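Local coordinates for lactaldehyde dehydrogenase (Escherichia coli, PDB 2IMP), which oxidises L-lactaldehyde irreversibly to L-lactate with NAD+, also acting on glycolaldehyde, in the breakdown of L-fucose and L-rhamnose, at residues A164-L167 against T172-I175; E215-P220 against E235-T240. All blocks are in the same frame, centred on the assembly; numbering follows the deposited sequence.

Both contacts belong to the Rossmann-like NAD-binding part of the aldehyde dehydrogenase fold, their centres about 17 Å apart. Contact 1 comes first along the chain, setting helix 155-168 against strand 172-176, and it is complete before contact 2 opens between helices 209-218 and 231-242. Strands 172-176 and 222-227, the latter coming between the two helices in sequence, both run parallel to strand 134-149. The contacts touch where Val174 CG1 lies 3.6 Å from Leu216 CD2. Since Ile173 faces helix 155-168 and its neighbour Val174 meets helix 209-218, strand 172-176 is covered on both faces. Contact 1 is buried packing, whereas contact 2 reaches the adenine of the cofactor.

Contact 1 (A164-L167 against T172-I175); sequences APAL and TIVI
Ile173 meets helix 155-168 with two separate branches, one for Leu167 and one for Ala166. Its short branch, CG2, lies 3.9 Å from Leu167 CD1, and the two side chains cross at about a right angle, a methyl on each making the contact. The long branch goes to the other partner: with CG1 opposite the backbone nitrogen (chi1 -163°) and CD1 extended beyond it (chi2 178°), the isoleucine reaches off the strand until CD1 is 4.3 Å from Ala166 CB. That chi1 also places CG2 between the nitrogen and the carbonyl carbon, the crowded position, from which it faces the leucine. Although Leu167 CB does not aim at the strand, the end of the side chain comes nearer; its chi1 of -96° is well away from a staggered value, and the turn at CG brings CD1 to the isoleucine.

The residue types follow from this. A beta-branched isoleucine suits a strand and offers two apolar arms, the small alanine lets the helix come close where the longer arm ends, and the leucine supplies length where the helix surface curves aside. The three touching residues are buried. The Ile173 side chain also packs on Thr146 and Phe202, so the strands flanking it share the same apolar layer. Polar atoms on either side of the short connection are paired: Ala166 O accepts bonds from Thr169 OG1 and Asn171 ND2 as the helix ends, and Thr172, whose CB points away from the helix, bonds through OG1 to Ala53 O. This is the second half of a beta-alpha-beta crossover, strand 134-149, helix 155-168 and strand 172-176, a unit of the Rossmann-like NAD-binding fold.

Contact 2 (E215-P220 against E235-T240); sequences ELAGNP and EKIMAT. With NAI (1,4-dihydronicotinamide adenine dinucleotide), chain D.
Ala217 and Ile237 meet through methyls: Ala217 CB lies 4.0 Å from Ile237 CG2. From CB, the isoleucine splits its duties. With CG1 beside the backbone nitrogen (chi1 -74°), CG2 is left opposite it and goes to the neighbouring helix; CG1 goes to the cofactor, standing above the adenine ring 3.5 Å from C2A of NAI. At the tip, CD1 continues over the same ring, 3.9 Å from N3A of NAI. Beside it, Lys236 brings its aliphatic chain to the adenine amino group, CD lying 3.2 Å from N6A of NAI. Cutting Ile237 back to an alanine is likely to take away the apolar cover that CG1 and CD1 give this side of the adenine, and to open a gap beside the Ala217 methyl.

One turn on, Thr240 CG2 presses to within 3.4 Å of Gly218 CA, tighter than usual for carbons; a CB on the glycine would collide with that methyl. The threonine hydroxyl bonds instead to Gln214 OE1, a polar link just before 215-220, while Gln214 NE2 bonds to NAI, making Thr240 a second-shell partner. Asn219 ND2 bonds to Glu215 OE2 at 2.9 Å, and Glu215 also salt-bridges Arg47. Between 215-220 and 235-240 the touching groups are carbon-rich and close-fitting, consistent with Ile237 holding the adenine by shape and dispersion, while polar bonds to the cofactor come from neighbours such as Gln214.

Contact 1 (A164-L167 against T172-I175)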
ATOM      1  N   ALA A 164      -1.773 -22.952  -2.726  1.00  7.10           N
ATOM      2  CA  ALA A 164      -2.655 -21.914  -3.252  1.00  7.42           C
ATOM      3  C   ALA A 164      -1.912 -20.585  -3.576  1.00  8.25           C
ATOM      4  O   ALA A 164      -1.980 -20.091  -4.703  1.00 10.09           O
ATOM      5  CB  ALA A 164      -3.817 -21.663  -2.274  1.00  4.61           C
ATOM      6  N   PRO A 165      -1.192 -20.014  -2.592  1.00  8.85           N
ATOM      7  CA  PRO A 165      -0.458 -18.763  -2.839  1.00  9.94           C
ATOM      8  C   PRO A 165       0.653 -19.030  -3.884  1.00  8.00           C
ATOM      9  O   PRO A 165       0.899 -18.216  -4.771  1.00  9.16           O
ATOM     10  CB  PRO A 165       0.147 -18.425  -1.475  1.00  9.04           C
ATOM     11  CG  PRO A 165      -0.677 -19.226  -0.496  1.00 13.30           C
ATOM     12  CD  PRO A 165      -0.974 -20.491  -1.218  1.00  8.40           C
ATOM     13  N   ALA A 166       1.312 -20.179  -3.753  1.00  9.28           N
ATOM     14  CA  ALA A 166       2.378 -20.549  -4.679  1.00  8.93           C
ATOM     15  C   ALA A 166       1.922 -20.558  -6.148  1.00  9.08           C
ATOM     16  O   ALA A 166       2.515 -19.882  -6.996  1.00  9.53           O
ATOM     17  CB  ALA A 166       2.954 -21.917  -4.303  1.00  8.89           C
ATOM     18  N   LEU A 167       0.866 -21.318  -6.433  1.00  9.91           N
ATOM     19  CA  LEU A 167       0.343 -21.393  -7.796  1.00  8.95           C
ATOM     20  C   LEU A 167      -0.218 -20.066  -8.337  1.00  9.62           C
ATOM     21  O   LEU A 167       0.033 -19.695  -9.486  1.00 10.39           O
ATOM     22  CB  LEU A 167      -0.741 -22.465  -7.897  1.00  7.34           C
ATOM     23  CG  LEU A 167      -0.258 -23.829  -8.395  1.00  9.60           C
ATOM     24  CD1 LEU A 167       0.871 -24.334  -7.509  1.00  8.11           C
ATOM     25  CD2 LEU A 167      -1.428 -24.809  -8.405  1.00 10.55           C
ATOM     26  N   THR A 172       5.570 -23.139  -9.327  1.00  8.52           N
ATOM     27  CA  THR A 172       5.128 -24.521  -9.375  1.00  9.68           C
ATOM     28  C   THR A 172       5.508 -25.140  -8.028  1.00 11.48           C
ATOM     29  O   THR A 172       6.328 -24.566  -7.307  1.00 12.82           O
ATOM     30  CB  THR A 172       5.751 -25.323 -10.546  1.00  8.58           C
ATOM     31  OG1 THR A 172       7.181 -25.231 -10.513  1.00 11.87           O
ATOM     32  CG2 THR A 172       5.231 -24.793 -11.866  1.00 10.79           C
ATOM     33  N   ILE A 173       4.931 -26.272  -7.664  1.00 12.10           N
ATOM     34  CA  ILE A 173       5.260 -26.808  -6.361  1.00 10.62           C
ATOM     35  C   ILE A 173       5.327 -28.337  -6.249  1.00 10.89           C
ATOM     36  O   ILE A 173       4.684 -29.073  -7.003  1.00 11.55           O
ATOM     37  CB  ILE A 173       4.237 -26.274  -5.312  1.00 11.00           C
ATOM     38  CG1 ILE A 173       4.762 -26.466  -3.886  1.00 10.39           C
ATOM     39  CG2 ILE A 173       2.906 -26.997  -5.474  1.00 10.33           C
ATOM     40  CD1 ILE A 173       3.818 -25.901  -2.810  1.00  9.93           C
ATOM     41  N   VAL A 174       6.152 -28.774  -5.309  1.00 10.97           N
ATOM     42  CA  VAL A 174       6.312 -30.169  -4.966  1.00  9.73           C
ATOM     43  C   VAL A 174       6.026 -30.323  -3.479  1.00 10.83           C
ATOM     44  O   VAL A 174       6.729 -29.756  -2.639  1.00 13.09           O
ATOM     45  CB  VAL A 174       7.741 -30.698  -5.220  1.00 10.79           C
ATOM     46  CG1 VAL A 174       7.826 -32.157  -4.765  1.00 10.86           C
ATOM     47  CG2 VAL A 174       8.102 -30.586  -6.694  1.00  7.62           C
ATOM     48  N   ILE A 175       4.981 -31.066  -3.158  1.00  9.49           N
ATOM     49  CA  ILE A 175       4.607 -31.255  -1.777  1.00 10.10           C
ATOM     50  C   ILE A 175       4.851 -32.662  -1.200  1.00 12.75           C
ATOM     51  O   ILE A 175       4.666 -33.673  -1.881  1.00 11.83           O
ATOM     52  CB  ILE A 175       3.110 -30.903  -1.585  1.00 11.60           C
ATOM     53  CG1 ILE A 175       2.935 -29.383  -1.635  1.00 15.04           C
ATOM     54  CG2 ILE A 175       2.582 -31.500  -0.288  1.00 11.43           C
ATOM     55  CD1 ILE A 175       1.512 -28.934  -1.550  1.00 19.26           C
TER

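Contact 2 (E215-P220 against E235-T240)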
ATOM      1  N   GLU A 215      15.684 -33.617   0.518  1.00 14.24           N
ATOM      2  CA  GLU A 215      15.907 -33.316  -0.895  1.00 15.25           C
ATOM      3  C   GLU A 215      15.059 -32.088  -1.343  1.00 14.54           C
ATOM      4  O   GLU A 215      15.488 -31.282  -2.171  1.00 13.73           O
ATOM      5  CB  GLU A 215      15.581 -34.547  -1.752  1.00 14.44           C
ATOM      6  CG  GLU A 215      15.833 -34.405  -3.251  1.00 17.28           C
ATOM      7  CD  GLU A 215      17.256 -33.973  -3.609  1.00 17.45           C
ATOM      8  OE1 GLU A 215      18.198 -34.288  -2.856  1.00 19.64           O
ATOM      9  OE2 GLU A 215      17.433 -33.331  -4.664  1.00 17.04           O
ATOM     10  N   LEU A 216      13.871 -31.951  -0.764  1.00 13.46           N
ATOM     11  CA  LEU A 216      13.020 -30.815  -1.086  1.00 12.44           C
ATOM     12  C   LEU A 216      13.595 -29.492  -0.524  1.00 14.41           C
ATOM     13  O   LEU A 216      13.270 -28.400  -0.994  1.00 15.36           O
ATOM     14  CB  LEU A 216      11.600 -31.046  -0.555  1.00  8.34           C
ATOM     15  CG  LEU A 216      10.833 -32.223  -1.177  1.00 12.31           C
ATOM     16  CD1 LEU A 216       9.454 -32.333  -0.548  1.00 10.24           C
ATOM     17  CD2 LEU A 216      10.713 -32.043  -2.686  1.00  5.90           C
ATOM     18  N   ALA A 217      14.455 -29.622   0.480  1.00 13.00           N
ATOM     19  CA  ALA A 217      15.098 -28.467   1.086  1.00 14.92           C
ATOM     20  C   ALA A 217      16.495 -28.159   0.495  1.00 16.03           C
ATOM     21  O   ALA A 217      16.888 -26.994   0.377  1.00 15.92           O
ATOM     22  CB  ALA A 217      15.215 -28.666   2.602  1.00 13.72           C
ATOM     23  N   GLY A 218      17.208 -29.214   0.103  1.00 15.33           N
ATOM     24  CA  GLY A 218      18.549 -29.054  -0.428  1.00 13.68           C
ATOM     25  C   GLY A 218      18.762 -29.025  -1.927  1.00 14.37           C
ATOM     26  O   GLY A 218      19.866 -28.734  -2.381  1.00 15.37           O
ATOM     27  N   ASN A 219      17.741 -29.335  -2.715  1.00 15.92           N
ATOM     28  CA  ASN A 219      17.912 -29.303  -4.162  1.00 16.56           C
ATOM     29  C   ASN A 219      18.113 -27.859  -4.696  1.00 16.97           C
ATOM     30  O   ASN A 219      17.307 -26.968  -4.422  1.00 17.94           O
ATOM     31  CB  ASN A 219      16.710 -29.958  -4.843  1.00 16.66           C
ATOM     32  CG  ASN A 219      16.923 -30.159  -6.327  1.00 18.46           C
ATOM     33  OD1 ASN A 219      17.059 -29.195  -7.082  1.00 18.63           O
ATOM     34  ND2 ASN A 219      16.962 -31.419  -6.754  1.00 18.08           N
ATOM     35  N   PRO A 220      19.196 -27.627  -5.455  1.00 16.86           N
ATOM     36  CA  PRO A 220      19.518 -26.309  -6.019  1.00 15.28           C
ATOM     37  C   PRO A 220      18.458 -25.663  -6.943  1.00 15.62           C
ATOM     38  O   PRO A 220      18.474 -24.454  -7.156  1.00 15.88           O
ATOM     39  CB  PRO A 220      20.846 -26.558  -6.741  1.00 16.65           C
ATOM     40  CG  PRO A 220      20.732 -27.987  -7.169  1.00 17.56           C
ATOM     41  CD  PRO A 220      20.140 -28.650  -5.939  1.00 16.46           C
ATOM     42  N   GLU A 235      14.927 -26.667  11.941  1.00 17.41           N
ATOM     43  CA  GLU A 235      16.356 -26.379  12.025  1.00 18.44           C
ATOM     44  C   GLU A 235      17.165 -27.142  10.957  1.00 17.81           C
ATOM     45  O   GLU A 235      18.060 -26.592  10.314  1.00 17.65           O
ATOM     46  CB  GLU A 235      16.903 -26.762  13.398  1.00 19.15           C
ATOM     47  CG  GLU A 235      16.404 -25.924  14.561  1.00 26.54           C
ATOM     48  CD  GLU A 235      16.860 -26.490  15.904  1.00 30.12           C
ATOM     49  OE1 GLU A 235      18.055 -26.852  16.016  1.00 30.53           O
ATOM     50  OE2 GLU A 235      16.029 -26.570  16.839  1.00 26.43           O
ATOM     51  N   LYS A 236      16.838 -28.420  10.798  1.00 16.85           N
ATOM     52  CA  LYS A 236      17.514 -29.250   9.822  1.00 16.68           C
ATOM     53  C   LYS A 236      17.209 -28.800   8.391  1.00 15.85           C
ATOM     54  O   LYS A 236      18.065 -28.856   7.512  1.00 15.59           O
ATOM     55  CB  LYS A 236      17.110 -30.712  10.014  1.00 17.58           C
ATOM     56  CG  LYS A 236      17.508 -31.281  11.381  1.00 20.21           C
ATOM     57  CD  LYS A 236      17.098 -32.738  11.521  1.00 22.05           C
ATOM     58  CE  LYS A 236      17.476 -33.294  12.883  1.00 23.18           C
ATOM     59  NZ  LYS A 236      16.728 -32.605  13.972  1.00 27.55           N
ATOM     60  N   ILE A 237      15.974 -28.357   8.184  1.00 16.41           N
ATOM     61  CA  ILE A 237      15.545 -27.863   6.885  1.00 13.53           C
ATOM     62  C   ILE A 237      16.288 -26.577   6.494  1.00 13.86           C
ATOM     63  O   ILE A 237      16.800 -26.454   5.382  1.00 14.84           O
ATOM     64  CB  ILE A 237      14.024 -27.588   6.872  1.00 13.75           C
ATOM     65  CG1 ILE A 237      13.271 -28.918   6.825  1.00 13.58           C
ATOM     66  CG2 ILE A 237      13.646 -26.723   5.671  1.00 10.18           C
ATOM     67  CD1 ILE A 237      11.793 -28.808   7.062  1.00 13.91           C
ATOM     68  N   MET A 238      16.349 -25.635   7.429  1.00 14.18           N
ATOM     69  CA  MET A 238      17.032 -24.382   7.170  1.00 14.75           C
ATOM     70  C   MET A 238      18.543 -24.569   6.979  1.00 15.05           C
ATOM     71  O   MET A 238      19.140 -23.957   6.100  1.00 13.63           O
ATOM     72  CB  MET A 238      16.773 -23.385   8.301  1.00 15.75           C
ATOM     73  CG  MET A 238      17.332 -21.994   8.032  1.00 14.88           C
ATOM     74  SD  MET A 238      16.818 -20.797   9.284  1.00 18.11           S
ATOM     75  CE  MET A 238      17.837 -19.377   8.815  1.00 16.31           C
ATOM     76  N   ALA A 239      19.145 -25.416   7.812  1.00 14.96           N
ATOM     77  CA  ALA A 239      20.565 -25.678   7.681  1.00 14.64           C
ATOM     78  C   ALA A 239      20.891 -26.224   6.275  1.00 14.89           C
ATOM     79  O   ALA A 239      21.868 -25.821   5.644  1.00 13.49           O
ATOM     80  CB  ALA A 239      21.012 -26.678   8.747  1.00 14.71           C
ATOM     81  N   THR A 240      20.043 -27.129   5.798  1.00 14.30           N
ATOM     82  CA  THR A 240      20.233 -27.708   4.477  1.00 15.36           C
ATOM     83  C   THR A 240      19.989 -26.691   3.354  1.00 14.45           C
ATOM     84  O   THR A 240      20.722 -26.656   2.364  1.00 12.94           O
ATOM     85  CB  THR A 240      19.323 -28.933   4.295  1.00 17.17           C
ATOM     86  OG1 THR A 240      19.739 -29.953   5.212  1.00 19.29           O
ATOM     87  CG2 THR A 240      19.403 -29.469   2.877  1.00 17.10           C
TER
HETATM   88  PA  NAI D 506       7.814 -32.782  12.266  0.50 26.44           P
HETATM   89  O1A NAI D 506       8.802 -31.710  12.067  0.50 29.52           O
HETATM   90  O2A NAI D 506       8.386 -33.993  13.011  0.50 27.21           O
HETATM   91  O5B NAI D 506       7.239 -33.231  10.845  0.50 24.58           O
HETATM   92  C5B NAI D 506       6.653 -32.336   9.913  0.50 19.43           C
HETATM   93  C4B NAI D 506       7.173 -32.573   8.486  0.50 15.44           C
HETATM   94  O4B NAI D 506       8.580 -32.343   8.398  0.50 12.67           O
HETATM   95  C3B NAI D 506       6.960 -34.002   7.963  0.50 13.56           C
HETATM   96  O3B NAI D 506       6.504 -33.966   6.613  0.50 13.82           O
HETATM   97  C2B NAI D 506       8.324 -34.637   8.148  0.50 11.93           C
HETATM   98  O2B NAI D 506       8.584 -35.768   7.359  0.50 12.63           O
HETATM   99  C1B NAI D 506       9.252 -33.483   7.866  0.50 13.34           C
HETATM  100  N9A NAI D 506      10.605 -33.630   8.480  0.50 12.70           N
HETATM  101  C8A NAI D 506      10.990 -34.139   9.719  0.50 11.76           C
HETATM  102  N7A NAI D 506      12.352 -34.066   9.817  0.50 12.60           N
HETATM  103  C5A NAI D 506      12.839 -33.528   8.677  0.50 12.38           C
HETATM  104  C6A NAI D 506      14.144 -33.223   8.237  0.50 13.56           C
HETATM  105  N6A NAI D 506      15.201 -33.477   9.006  0.50 13.95           N
HETATM  106  N1A NAI D 506      14.325 -32.652   6.968  0.50 13.21           N
HETATM  107  C2A NAI D 506      13.222 -32.381   6.146  0.50 11.45           C
HETATM  108  N3A NAI D 506      11.926 -32.686   6.592  0.50 11.41           N
HETATM  109  C4A NAI D 506      11.744 -33.245   7.835  0.50 12.26           C
HETATM  110  O3  NAI D 506       6.607 -32.099  13.072  0.50 32.48           O
HETATM  111  PN  NAI D 506       5.149 -32.720  13.373  0.50 38.95           P
HETATM  112  O1N NAI D 506       4.521 -33.219  12.136  0.50 38.81           O
HETATM  113  O2N NAI D 506       4.394 -31.684  14.156  0.50 38.34           O
HETATM  114  O5D NAI D 506       5.545 -33.921  14.384  0.50 38.29           O
HETATM  115  C5D NAI D 506       5.578 -35.288  14.056  0.50 41.04           C
HETATM  116  C4D NAI D 506       6.053 -36.025  15.288  0.50 43.57           C
HETATM  117  O4D NAI D 506       6.355 -37.372  14.935  0.50 43.78           O
HETATM  118  C3D NAI D 506       7.250 -35.593  16.164  0.50 44.70           C
HETATM  119  O3D NAI D 506       6.789 -35.040  17.382  0.50 44.16           O
HETATM  120  C2D NAI D 506       8.080 -36.834  16.371  0.50 44.88           C
HETATM  121  O2D NAI D 506       8.575 -36.954  17.685  0.50 44.82           O
HETATM  122  C1D NAI D 506       7.131 -37.936  15.970  0.50 44.46           C
HETATM  123  N1N NAI D 506       7.882 -39.163  15.553  0.50 45.88           N
HETATM  124  C2N NAI D 506       8.300 -39.242  14.220  0.50 47.82           C
HETATM  125  C3N NAI D 506       9.012 -40.388  13.774  0.50 47.47           C
HETATM  126  C7N NAI D 506       9.470 -40.495  12.336  0.50 47.42           C
HETATM  127  O7N NAI D 506      10.161 -41.633  11.938  0.50 48.37           O
HETATM  128  N7N NAI D 506       9.246 -39.550  11.422  0.50 48.15           N
HETATM  129  C4N NAI D 506       9.282 -41.440  14.711  0.50 47.42           C
HETATM  130  C5N NAI D 506       8.849 -41.340  16.066  0.50 47.29           C
HETATM  131  C6N NAI D 506       8.142 -40.185  16.472  0.50 46.83           C